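Local coordinates for 5' nucleotidase family protein (Staphylococcus aureus subsp. aureus, PDB 4Q7F) that belongs to the 5'-nucleotidase family, pairing a metal-binding calcineurin-like phosphoesterase domain with a 5'-nucleotidase C-terminal domain, the two together lining one ligand pocket, at residues 351-363 with 468-480. Residues are numbered along the deposited sequence; the frame is centred on the assembly and turned at random. Where two conformers were deposited one is given.
Sequences LLEKSDADVACTA and QTYTICVNNYRAV. With 3D1 ((2R,3S,5R)-5-(6-amino-9H-purin-9-yl)-tetrahydro-2-(hydroxymethyl)furan-3-ol), chain D.
Thr471 OG1 is gripped by two partners: Asp358 N donates to it at 3.0 Å, and a water that also binds Asp356 O sits close by. Asp358 answers in kind, its OD2 accepting from Thr471 N at 2.8 Å, with the N-H approaching from above the carboxylate plane, some 41° out of it. Threonine suits the place because its hydroxyl accepts while its backbone N-H donates. With CG beside its own backbone N (chi1 -57°), Asp358, just ahead of strand 359-363, brings OD2 there. Beyond this pair the parallel strands 359-363 and 469-475 form a ladder: Val359 N bonds Thr471 O, Cys473 N bonds Val359 O at 2.7 Å, and Cys361 N bonds Cys473 O. Val359 CG1 meets Ile472 CD1 at 3.8 Å on one face, branched side chains filling a buried layer. On the other, small Cys473 fits beneath the helix end, its CB 3.5 Å from Ser355 OG, which donates to Leu351 O and, by accepting from Ala357 N, forms an ST turn. Asn475 OD1 caps the next helix through Arg478 N; there Tyr477 lays its ring face against 3D1. The Asp358-Thr471 exchange is consistent with reinforcing the ladder's register at one end, while the other delivers pocket residues.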
ATOM      1  N   LEU A 351      14.934   1.932  18.104  1.00 25.72           N
ATOM      2  CA  LEU A 351      14.558   0.529  18.043  1.00 26.25           C
ATOM      3  C   LEU A 351      15.510  -0.347  18.883  1.00 26.57           C
ATOM      4  O   LEU A 351      15.076  -1.273  19.583  1.00 26.06           O
ATOM      5  CB  LEU A 351      14.518   0.052  16.588  1.00 25.34           C
ATOM      6  CG  LEU A 351      13.432   0.629  15.689  1.00 25.65           C
ATOM      7  CD1 LEU A 351      13.668   0.185  14.246  1.00 25.67           C
ATOM      8  CD2 LEU A 351      12.024   0.271  16.144  1.00 25.95           C
ATOM      9  N   LEU A 352      16.803  -0.066  18.818  1.00 27.06           N
ATOM     10  CA  LEU A 352      17.751  -0.814  19.637  1.00 28.07           C
ATOM     11  C   LEU A 352      17.463  -0.619  21.131  1.00 29.72           C
ATOM     12  O   LEU A 352      17.489  -1.575  21.887  1.00 30.06           O
ATOM     13  CB  LEU A 352      19.190  -0.438  19.314  1.00 28.53           C
ATOM     14  CG  LEU A 352      19.649  -0.953  17.949  1.00 27.75           C
ATOM     15  CD1 LEU A 352      20.941  -0.279  17.534  1.00 29.74           C
ATOM     16  CD2 LEU A 352      19.789  -2.466  17.937  1.00 27.23           C
ATOM     17  N   GLU A 353      17.154   0.609  21.531  0.50 30.69           N
ATOM     18  CA  GLU A 353      16.878   0.920  22.935  0.50 32.37           C
ATOM     19  C   GLU A 353      15.580   0.321  23.451  0.50 31.92           C
ATOM     20  O   GLU A 353      15.495  -0.082  24.609  0.50 33.09           O
ATOM     21  CB  GLU A 353      16.862   2.430  23.140  0.50 33.82           C
ATOM     22  CG  GLU A 353      18.232   3.042  22.974  0.50 35.38           C
ATOM     23  CD  GLU A 353      19.217   2.503  23.987  0.50 37.33           C
ATOM     24  OE1 GLU A 353      18.920   2.581  25.197  0.50 38.97           O
ATOM     25  OE2 GLU A 353      20.295   2.019  23.577  0.50 38.06           O
ATOM     26  N   LYS A 354      14.566   0.274  22.596  1.00 30.88           N
ATOM     27  CA  LYS A 354      13.289  -0.280  22.972  1.00 29.38           C
ATOM     28  C   LYS A 354      13.343  -1.804  23.053  1.00 29.55           C
ATOM     29  O   LYS A 354      12.762  -2.396  23.957  1.00 28.42           O
ATOM     30  CB  LYS A 354      12.230   0.103  21.939  1.00 28.55           C
ATOM     31  CG  LYS A 354      10.821  -0.380  22.231  1.00 27.80           C
ATOM     32  CD  LYS A 354      10.255   0.249  23.500  1.00 28.57           C
ATOM     33  CE  LYS A 354       8.795  -0.133  23.658  1.00 28.33           C
ATOM     34  NZ  LYS A 354       8.154   0.559  24.791  1.00 29.21           N
ATOM     35  N   SER A 355      14.073  -2.416  22.122  1.00 28.78           N
ATOM     36  CA  SER A 355      14.078  -3.877  21.972  1.00 29.00           C
ATOM     37  C   SER A 355      15.209  -4.666  22.612  1.00 30.07           C
ATOM     38  O   SER A 355      15.060  -5.878  22.870  1.00 29.61           O
ATOM     39  CB  SER A 355      14.106  -4.192  20.466  1.00 27.60           C
ATOM     40  OG  SER A 355      15.391  -3.928  19.919  1.00 27.18           O
ATOM     41  N   ASP A 356      16.327  -3.982  22.854  0.60 31.11           N
ATOM     42  CA  ASP A 356      17.539  -4.581  23.421  0.60 32.35           C
ATOM     43  C   ASP A 356      18.137  -5.654  22.511  0.60 31.07           C
ATOM     44  O   ASP A 356      18.889  -6.505  22.968  0.60 31.57           O
ATOM     45  CB  ASP A 356      17.293  -5.129  24.839  0.60 35.10           C
ATOM     46  CG  ASP A 356      16.942  -4.031  25.840  0.60 36.93           C
ATOM     47  OD1 ASP A 356      17.143  -2.826  25.539  0.60 38.06           O
ATOM     48  OD2 ASP A 356      16.470  -4.377  26.938  0.60 38.30           O
ATOM     49  N   ALA A 357      17.817  -5.600  21.220  1.00 29.25           N
ATOM     50  CA  ALA A 357      18.361  -6.570  20.250  1.00 28.64           C
ATOM     51  C   ALA A 357      19.786  -6.230  19.881  1.00 28.83           C
ATOM     52  O   ALA A 357      20.248  -5.118  20.132  1.00 28.24           O
ATOM     53  CB  ALA A 357      17.524  -6.600  18.989  1.00 27.09           C
ATOM     54  N   ASP A 358      20.477  -7.176  19.255  1.00 28.44           N
ATOM     55  CA  ASP A 358      21.838  -6.909  18.800  1.00 28.97           C
ATOM     56  C   ASP A 358      21.814  -5.989  17.589  1.00 27.91           C
ATOM     57  O   ASP A 358      22.717  -5.170  17.404  1.00 27.79           O
ATOM     58  CB  ASP A 358      22.548  -8.193  18.354  1.00 30.36           C
ATOM     59  CG  ASP A 358      22.593  -9.263  19.436  1.00 31.37           C
ATOM     60  OD1 ASP A 358      22.830  -8.937  20.627  1.00 33.62           O
ATOM     61  OD2 ASP A 358      22.397 -10.445  19.077  1.00 31.08           O
ATOM     62  N   VAL A 359      20.776  -6.149  16.755  1.00 24.73           N
ATOM     63  CA  VAL A 359      20.666  -5.439  15.514  1.00 23.55           C
ATOM     64  C   VAL A 359      19.219  -4.966  15.328  1.00 23.00           C
ATOM     65  O   VAL A 359      18.279  -5.560  15.878  1.00 21.69           O
ATOM     66  CB  VAL A 359      21.070  -6.363  14.345  1.00 22.75           C
ATOM     67  CG1 VAL A 359      20.913  -5.677  12.996  1.00 22.83           C
ATOM     68  CG2 VAL A 359      22.513  -6.852  14.539  1.00 24.02           C
ATOM     69  N   ALA A 360      19.076  -3.856  14.631  1.00 22.26           N
ATOM     70  CA  ALA A 360      17.757  -3.321  14.280  1.00 23.04           C
ATOM     71  C   ALA A 360      17.809  -2.851  12.834  1.00 22.67           C
ATOM     72  O   ALA A 360      18.894  -2.730  12.251  1.00 23.10           O
ATOM     73  CB  ALA A 360      17.362  -2.193  15.200  1.00 23.32           C
ATOM     74  N   CYS A 361      16.643  -2.623  12.238  1.00 23.00           N
ATOM     75  CA  CYS A 361      16.591  -2.102  10.897  1.00 23.18           C
ATOM     76  C   CYS A 361      15.257  -1.432  10.651  1.00 22.83           C
ATOM     77  O   CYS A 361      14.284  -1.709  11.355  1.00 20.72           O
ATOM     78  CB  CYS A 361      16.813  -3.179   9.860  1.00 23.91           C
ATOM     79  SG  CYS A 361      15.472  -4.383   9.733  1.00 26.77           S
ATOM     80  N   THR A 362      15.277  -0.498   9.706  1.00 22.82           N
ATOM     81  CA  THR A 362      14.064   0.190   9.224  1.00 24.42           C
ATOM     82  C   THR A 362      14.271   0.690   7.812  1.00 23.37           C
ATOM     83  O   THR A 362      15.399   0.975   7.386  1.00 24.47           O
ATOM     84  CB  THR A 362      13.632   1.350  10.115  1.00 24.97           C
ATOM     85  OG1 THR A 362      12.351   1.845   9.672  1.00 27.01           O
ATOM     86  CG2 THR A 362      14.670   2.453  10.113  1.00 26.53           C
ATOM     87  N   ALA A 363      13.175   0.761   7.071  1.00 23.32           N
ATOM     88  CA  ALA A 363      13.209   1.303   5.733  1.00 23.55           C
ATOM     89  C   ALA A 363      13.087   2.808   5.892  1.00 23.72           C
ATOM     90  O   ALA A 363      12.734   3.291   6.975  1.00 22.83           O
ATOM     91  CB  ALA A 363      12.053   0.760   4.908  1.00 23.47           C
ATOM     92  N   GLN A 468      26.717 -18.267  14.862  1.00 45.81           N
ATOM     93  CA  GLN A 468      26.212 -17.796  16.159  1.00 46.43           C
ATOM     94  C   GLN A 468      24.796 -17.275  16.008  1.00 41.61           C
ATOM     95  O   GLN A 468      24.426 -16.860  14.925  1.00 43.01           O
ATOM     96  CB  GLN A 468      27.092 -16.678  16.719  1.00 49.72           C
ATOM     97  CG  GLN A 468      26.570 -16.064  18.016  1.00 52.19           C
ATOM     98  CD  GLN A 468      27.557 -15.105  18.661  1.00 57.53           C
ATOM     99  OE1 GLN A 468      28.772 -15.299  18.585  1.00 61.20           O
ATOM    100  NE2 GLN A 468      27.034 -14.074  19.323  1.00 60.28           N
ATOM    101  N   THR A 469      24.017 -17.286  17.092  1.00 38.98           N
ATOM    102  CA  THR A 469      22.646 -16.763  17.066  1.00 35.85           C
ATOM    103  C   THR A 469      22.640 -15.284  17.522  1.00 34.10           C
ATOM    104  O   THR A 469      23.218 -14.959  18.557  1.00 37.06           O
ATOM    105  CB  THR A 469      21.725 -17.574  18.001  1.00 35.39           C
ATOM    106  OG1 THR A 469      21.724 -18.953  17.621  1.00 35.49           O
ATOM    107  CG2 THR A 469      20.310 -17.060  17.938  1.00 33.09           C
ATOM    108  N   TYR A 470      21.991 -14.407  16.759  1.00 30.65           N
ATOM    109  CA  TYR A 470      21.904 -12.970  17.082  1.00 28.83           C
ATOM    110  C   TYR A 470      20.457 -12.601  17.099  1.00 26.78           C
ATOM    111  O   TYR A 470      19.632 -13.386  16.657  1.00 26.49           O
ATOM    112  CB  TYR A 470      22.615 -12.118  16.026  1.00 28.37           C
ATOM    113  CG  TYR A 470      24.079 -12.431  15.846  1.00 29.69           C
ATOM    114  CD1 TYR A 470      25.048 -11.806  16.618  1.00 30.74           C
ATOM    115  CD2 TYR A 470      24.495 -13.356  14.902  1.00 30.56           C
ATOM    116  CE1 TYR A 470      26.403 -12.101  16.454  1.00 32.51           C
ATOM    117  CE2 TYR A 470      25.848 -13.670  14.744  1.00 31.75           C
ATOM    118  CZ  TYR A 470      26.791 -13.023  15.510  1.00 32.82           C
ATOM    119  OH  TYR A 470      28.135 -13.315  15.348  1.00 35.34           O
ATOM    120  N   THR A 471      20.150 -11.423  17.623  1.00 26.04           N
ATOM    121  CA  THR A 471      18.779 -10.922  17.639  1.00 25.04           C
ATOM    122  C   THR A 471      18.647  -9.645  16.820  1.00 24.48           C
ATOM    123  O   THR A 471      19.522  -8.774  16.846  1.00 24.02           O
ATOM    124  CB  THR A 471      18.237 -10.653  19.059  1.00 25.72           C
ATOM    125  OG1 THR A 471      19.124  -9.792  19.781  1.00 26.53           O
ATOM    126  CG2 THR A 471      18.085 -11.945  19.795  1.00 27.01           C
ATOM    127  N   ILE A 472      17.511  -9.527  16.124  1.00 23.14           N
ATOM    128  CA  ILE A 472      17.267  -8.381  15.296  1.00 22.84           C
ATOM    129  C   ILE A 472      15.846  -7.875  15.489  1.00 21.57           C
ATOM    130  O   ILE A 472      14.897  -8.648  15.557  1.00 21.16           O
ATOM    131  CB  ILE A 472      17.589  -8.676  13.802  1.00 22.87           C
ATOM    132  CG1 ILE A 472      17.448  -7.422  12.950  1.00 23.24           C
ATOM    133  CG2 ILE A 472      16.711  -9.796  13.250  1.00 23.04           C
ATOM    134  CD1 ILE A 472      17.965  -7.594  11.530  1.00 23.34           C
ATOM    135  N   CYS A 473      15.740  -6.573  15.658  1.00 21.63           N
ATOM    136  CA  CYS A 473      14.431  -5.906  15.751  1.00 22.22           C
ATOM    137  C   CYS A 473      14.006  -5.513  14.344  1.00 21.21           C
ATOM    138  O   CYS A 473      14.708  -4.735  13.653  1.00 20.82           O
ATOM    139  CB  CYS A 473      14.533  -4.655  16.617  1.00 22.91           C
ATOM    140  SG  CYS A 473      12.952  -3.868  16.908  1.00 24.15           S
ATOM    141  N   VAL A 474      12.877  -6.065  13.895  1.00 21.06           N
ATOM    142  CA  VAL A 474      12.324  -5.738  12.598  1.00 19.53           C
ATOM    143  C   VAL A 474      10.861  -5.353  12.792  1.00 20.23           C
ATOM    144  O   VAL A 474      10.273  -5.600  13.860  1.00 20.33           O
ATOM    145  CB  VAL A 474      12.438  -6.903  11.602  1.00 19.05           C
ATOM    146  CG1 VAL A 474      13.877  -7.409  11.567  1.00 19.67           C
ATOM    147  CG2 VAL A 474      11.485  -8.039  11.963  1.00 18.91           C
ATOM    148  N   ASN A 475      10.260  -4.717  11.788  1.00 19.56           N
ATOM    149  CA  ASN A 475       8.811  -4.401  11.917  1.00 20.56           C
ATOM    150  C   ASN A 475       7.950  -5.630  11.587  1.00 20.94           C
ATOM    151  O   ASN A 475       8.465  -6.612  11.034  1.00 21.40           O
ATOM    152  CB  ASN A 475       8.434  -3.174  11.116  1.00 20.72           C
ATOM    153  CG  ASN A 475       8.573  -3.360   9.611  1.00 20.66           C
ATOM    154  OD1 ASN A 475       8.182  -4.369   9.047  1.00 21.28           O
ATOM    155  ND2 ASN A 475       9.039  -2.335   8.957  1.00 20.65           N
ATOM    156  N   ASN A 476       6.659  -5.588  11.904  1.00 21.75           N
ATOM    157  CA  ASN A 476       5.811  -6.768  11.692  1.00 22.65           C
ATOM    158  C   ASN A 476       5.679  -7.164  10.227  1.00 23.47           C
ATOM    159  O   ASN A 476       5.497  -8.354   9.913  1.00 24.05           O
ATOM    160  CB  ASN A 476       4.431  -6.592  12.295  1.00 23.32           C
ATOM    161  CG  ASN A 476       3.615  -5.564  11.580  1.00 22.66           C
ATOM    162  OD1 ASN A 476       3.885  -4.371  11.674  1.00 22.47           O
ATOM    163  ND2 ASN A 476       2.596  -6.012  10.877  1.00 23.47           N
ATOM    164  N   TYR A 477       5.792  -6.173   9.348  1.00 21.75           N
ATOM    165  CA  TYR A 477       5.718  -6.394   7.894  1.00 22.61           C
ATOM    166  C   TYR A 477       6.880  -7.285   7.513  1.00 22.39           C
ATOM    167  O   TYR A 477       6.703  -8.327   6.884  1.00 22.78           O
ATOM    168  CB  TYR A 477       5.811  -5.040   7.161  1.00 22.49           C
ATOM    169  CG  TYR A 477       5.666  -5.066   5.664  1.00 22.88           C
ATOM    170  CD1 TYR A 477       4.403  -5.086   5.077  1.00 23.42           C
ATOM    171  CD2 TYR A 477       6.779  -4.999   4.839  1.00 22.35           C
ATOM    172  CE1 TYR A 477       4.250  -5.090   3.709  1.00 24.77           C
ATOM    173  CE2 TYR A 477       6.648  -4.990   3.455  1.00 23.12           C
ATOM    174  CZ  TYR A 477       5.373  -5.030   2.900  1.00 24.60           C
ATOM    175  OH  TYR A 477       5.212  -5.004   1.544  1.00 25.40           O
ATOM    176  N   ARG A 478       8.080  -6.865   7.898  1.00 21.67           N
ATOM    177  CA  ARG A 478       9.262  -7.676   7.638  1.00 22.33           C
ATOM    178  C   ARG A 478       9.198  -9.069   8.286  1.00 21.98           C
ATOM    179  O   ARG A 478       9.607 -10.041   7.661  1.00 23.25           O
ATOM    180  CB  ARG A 478      10.505  -6.966   8.123  1.00 22.29           C
ATOM    181  CG  ARG A 478      10.913  -5.814   7.260  1.00 22.33           C
ATOM    182  CD  ARG A 478      11.570  -6.266   5.966  1.00 23.21           C
ATOM    183  NE  ARG A 478      12.043  -5.079   5.272  1.00 23.47           N
ATOM    184  CZ  ARG A 478      11.381  -4.404   4.338  1.00 23.99           C
ATOM    185  NH1 ARG A 478      10.187  -4.801   3.877  1.00 24.81           N
ATOM    186  NH2 ARG A 478      11.935  -3.314   3.852  1.00 24.99           N
ATOM    187  N   ALA A 479       8.700  -9.155   9.527  1.00 21.50           N
ATOM    188  CA  ALA A 479       8.612 -10.410  10.268  1.00 21.91           C
ATOM    189  C   ALA A 479       7.891 -11.538   9.533  1.00 22.94           C
ATOM    190  O   ALA A 479       8.268 -12.710   9.689  1.00 24.86           O
ATOM    191  CB  ALA A 479       7.996 -10.188  11.652  1.00 21.96           C
ATOM    192  N   VAL A 480       6.871 -11.210   8.740  1.00 22.04           N
ATOM    193  CA  VAL A 480       6.169 -12.224   7.956  1.00 23.14           C
ATOM    194  C   VAL A 480       6.657 -12.299   6.493  1.00 23.46           C
ATOM    195  O   VAL A 480       6.021 -12.925   5.654  1.00 24.53           O
ATOM    196  CB  VAL A 480       4.636 -12.030   8.006  1.00 23.52           C
ATOM    197  CG1 VAL A 480       4.142 -12.253   9.439  1.00 23.98           C
ATOM    198  CG2 VAL A 480       4.251 -10.663   7.506  1.00 22.98           C
TER
HETATM  199  O5' 3D1 D 603       2.985  -4.901  -1.827  1.00 45.63           O
HETATM  200  C5' 3D1 D 603       3.286  -4.362  -0.543  1.00 34.10           C
HETATM  201  C4' 3D1 D 603       2.105  -3.574  -0.003  1.00 35.52           C
HETATM  202  O4' 3D1 D 603       2.386  -3.311   1.363  1.00 33.95           O
HETATM  203  C1' 3D1 D 603       2.619  -1.919   1.599  1.00 34.49           C
HETATM  204  N9  3D1 D 603       3.779  -1.766   2.520  1.00 33.32           N
HETATM  205  C4  3D1 D 603       3.636  -1.824   3.837  1.00 30.75           C
HETATM  206  N3  3D1 D 603       2.573  -2.009   4.653  1.00 27.83           N
HETATM  207  C2  3D1 D 603       2.734  -2.023   5.989  1.00 30.70           C
HETATM  208  N1  3D1 D 603       3.946  -1.869   6.588  1.00 30.26           N
HETATM  209  C6  3D1 D 603       5.086  -1.679   5.885  1.00 29.05           C
HETATM  210  N6  3D1 D 603       6.279  -1.532   6.525  1.00 26.14           N
HETATM  211  C5  3D1 D 603       4.983  -1.663   4.410  1.00 29.37           C
HETATM  212  N7  3D1 D 603       5.825  -1.506   3.367  1.00 28.15           N
HETATM  213  C8  3D1 D 603       5.093  -1.581   2.226  1.00 32.30           C
HETATM  214  C2' 3D1 D 603       2.744  -1.261   0.232  1.00 36.00           C
HETATM  215  C3' 3D1 D 603       1.896  -2.193  -0.613  1.00 37.87           C
HETATM  216  O3' 3D1 D 603       0.513  -1.799  -0.480  1.00 38.25           O
HETATM  217  O   HOH W   1      18.341  -9.571  22.322  0.50 17.71           O
HETATM  218  O   HOH W   2      12.136  -3.641   9.804  1.00 26.52           O
HETATM  219  O   HOH W   3      10.168   0.018  10.380  1.00 25.79           O